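Local structure of mitochondrial enolase superfamily member 1 (Homo sapiens, 4A35) at residues 190-195 with 218-223. The protein catalyses the magnesium-dependent dehydration of L-fuconate to 2-keto-3-deoxy-L-fuconate, a step in the breakdown of L-fucose. Sequence-based numbering, arbitrary orientation.
Sequences AYTTSC and TRFKVK
K221 reaches across from strand 219-223 to Y191 and T193, and most of its chain touches one of them. CB packs near the phenol, 3.7 Å from Y191 CE1, and also meets T193 OG1. With CG anti to the backbone N (chi1 -168°) and bends at chi2 and chi3, CD approaches Y191 CE1 and CE lies 3.6 Å from Y191 OH. At the tip, NZ donates to Y191 OH (2.8 Å) in the plane of the ring, at its edge. NZ also forms salt bridges with E277, a magnesium ligand, and E387, which is also hydrogen-bonded to T193 OG1; this agrees with the substrate-binding role inferred for K221, near K223, the probable proton donor/acceptor, whose NZ hydrogen-bonds the magnesium ligand D251. A leucine in place of Y191 would probably leave K221 NZ without its hydroxyl acceptor and its CD and CE freer to shift. The backbones meet in one parallel-type bridge, T192 with F220, and the strand segments diverge by 45°: T192 N donates to R219 O (2.9 Å, 166° at the hydrogen) and K221 N to T192 O (3.0 Å). R219 NH1 reaches A190 O (3.0 Å), which lies in the guanidinium plane. C195 SG touches the F220 ring at its edge, 4.0 Å from CE2. Strand 188-192 thus joins strand 219-223 in the TIM-type barrel of the enolase superfamily, with strand 247-251 next along and helices 202-214 and 228-242 packed against F220.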
loop_
_atom_site.group_PDB
_atom_site.type_symbol
_atom_site.label_atom_id
_atom_site.label_comp_id
_atom_site.label_asym_id
_atom_site.label_seq_id
_atom_site.Cartn_x
_atom_site.Cartn_y
_atom_site.Cartn_z
ATOM N N ALA A 190 -11.823 -0.690 28.111
ATOM C CA ALA A 190 -12.338 -0.815 26.737
ATOM C C ALA A 190 -13.521 0.112 26.449
ATOM O O ALA A 190 -14.124 0.696 27.343
ATOM C CB ALA A 190 -12.777 -2.269 26.478
ATOM N N TYR A 191 -13.813 0.277 25.157
ATOM C CA TYR A 191 -15.022 0.953 24.699
ATOM C C TYR A 191 -15.719 -0.022 23.796
ATOM O O TYR A 191 -15.043 -0.915 23.227
ATOM C CB TYR A 191 -14.718 2.284 23.983
ATOM C CG TYR A 191 -14.053 2.194 22.622
ATOM C CD1 TYR A 191 -14.815 2.146 21.454
ATOM C CD2 TYR A 191 -12.672 2.373 22.484
ATOM C CE1 TYR A 191 -14.215 2.151 20.194
ATOM C CE2 TYR A 191 -12.068 2.466 21.218
ATOM C CZ TYR A 191 -12.847 2.347 20.079
ATOM O OH TYR A 191 -12.278 2.390 18.841
ATOM N N THR A 192 -17.041 0.131 23.648
ATOM C CA THR A 192 -17.803 -0.732 22.778
ATOM C C THR A 192 -18.168 -0.044 21.408
ATOM O O THR A 192 -18.569 1.111 21.353
ATOM C CB THR A 192 -19.066 -1.287 23.460
ATOM O OG1 THR A 192 -19.644 -2.212 22.548
ATOM C CG2 THR A 192 -20.095 -0.169 23.881
ATOM N N THR A 193 -18.087 -0.832 20.335
ATOM C CA THR A 193 -18.480 -0.403 18.980
ATOM C C THR A 193 -19.824 -1.119 18.635
ATOM O O THR A 193 -20.329 -0.991 17.525
ATOM C CB THR A 193 -17.311 -0.645 18.016
ATOM O OG1 THR A 193 -16.253 0.190 18.488
ATOM C CG2 THR A 193 -17.616 -0.211 16.521
ATOM N N SER A 194 -20.403 -1.845 19.593
ATOM C CA SER A 194 -21.616 -2.617 19.315
ATOM C C SER A 194 -22.892 -1.759 19.023
ATOM O O SER A 194 -23.847 -2.304 18.473
ATOM C CB SER A 194 -21.873 -3.625 20.429
ATOM O OG SER A 194 -20.810 -4.566 20.435
ATOM N N CYS A 195 -22.913 -0.443 19.320
ATOM C CA CYS A 195 -24.078 0.423 18.984
ATOM C C CYS A 195 -23.740 1.329 17.779
ATOM O O CYS A 195 -24.504 2.257 17.449
ATOM C CB CYS A 195 -24.478 1.276 20.192
ATOM S SG CYS A 195 -24.765 0.328 21.714
ATOM N N THR A 218 -19.494 2.208 29.333
ATOM C CA THR A 218 -19.602 3.649 29.586
ATOM C C THR A 218 -18.894 4.460 28.488
ATOM O O THR A 218 -18.897 5.679 28.554
ATOM C CB THR A 218 -19.020 4.007 30.984
ATOM O OG1 THR A 218 -17.616 3.715 30.993
ATOM C CG2 THR A 218 -19.764 3.330 32.153
ATOM N N ARG A 219 -18.252 3.781 27.476
ATOM C CA ARG A 219 -17.518 4.401 26.371
ATOM C C ARG A 219 -18.029 3.783 25.059
ATOM O O ARG A 219 -18.095 2.558 24.941
ATOM C CB ARG A 219 -16.015 4.184 26.550
ATOM C CG ARG A 219 -15.518 4.564 27.945
ATOM C CD ARG A 219 -14.043 4.221 28.094
ATOM N NE ARG A 219 -13.684 4.366 29.509
ATOM C CZ ARG A 219 -13.576 3.360 30.369
ATOM N NH1 ARG A 219 -13.695 2.102 29.952
ATOM N NH2 ARG A 219 -13.310 3.600 31.651
ATOM N N PHE A 220 -18.490 4.624 24.142
ATOM C CA PHE A 220 -19.211 4.215 22.948
ATOM C C PHE A 220 -18.725 4.845 21.663
ATOM O O PHE A 220 -18.531 6.055 21.587
ATOM C CB PHE A 220 -20.715 4.620 23.133
ATOM C CG PHE A 220 -21.450 3.844 24.199
ATOM C CD1 PHE A 220 -21.344 4.199 25.549
ATOM C CD2 PHE A 220 -22.297 2.799 23.855
ATOM C CE1 PHE A 220 -22.037 3.489 26.534
ATOM C CE2 PHE A 220 -22.960 2.064 24.847
ATOM C CZ PHE A 220 -22.857 2.440 26.178
ATOM N N LYS A 221 -18.604 4.003 20.610
ATOM C CA LYS A 221 -18.264 4.524 19.302
ATOM C C LYS A 221 -19.504 4.507 18.440
ATOM O O LYS A 221 -20.390 3.664 18.622
ATOM C CB LYS A 221 -17.101 3.750 18.623
ATOM C CG LYS A 221 -16.559 4.496 17.394
ATOM C CD LYS A 221 -15.048 4.326 17.186
ATOM C CE LYS A 221 -14.861 3.065 16.413
ATOM N NZ LYS A 221 -13.417 2.721 16.290
ATOM N N VAL A 222 -19.562 5.441 17.488
ATOM C CA VAL A 222 -20.649 5.523 16.505
ATOM C C VAL A 222 -20.051 5.795 15.120
ATOM O O VAL A 222 -19.180 6.656 14.968
ATOM C CB VAL A 222 -21.716 6.604 16.915
ATOM C CG1 VAL A 222 -21.073 7.995 17.047
ATOM C CG2 VAL A 222 -22.870 6.658 15.921
ATOM N N LYS A 223 -20.534 5.069 14.108
ATOM C CA LYS A 223 -20.120 5.294 12.727
ATOM C C LYS A 223 -20.896 6.453 12.155
ATOM O O LYS A 223 -22.124 6.552 12.341
ATOM C CB LYS A 223 -20.367 4.044 11.850
ATOM C CG LYS A 223 -19.627 2.793 12.287
ATOM C CD LYS A 223 -18.095 2.991 12.237
ATOM C CE LYS A 223 -17.449 1.883 13.032
ATOM N NZ LYS A 223 -16.069 1.593 12.563
HETATM O O HOH W 1 -16.693 1.237 28.766
HETATM O O HOH W 2 -21.115 1.558 20.281
#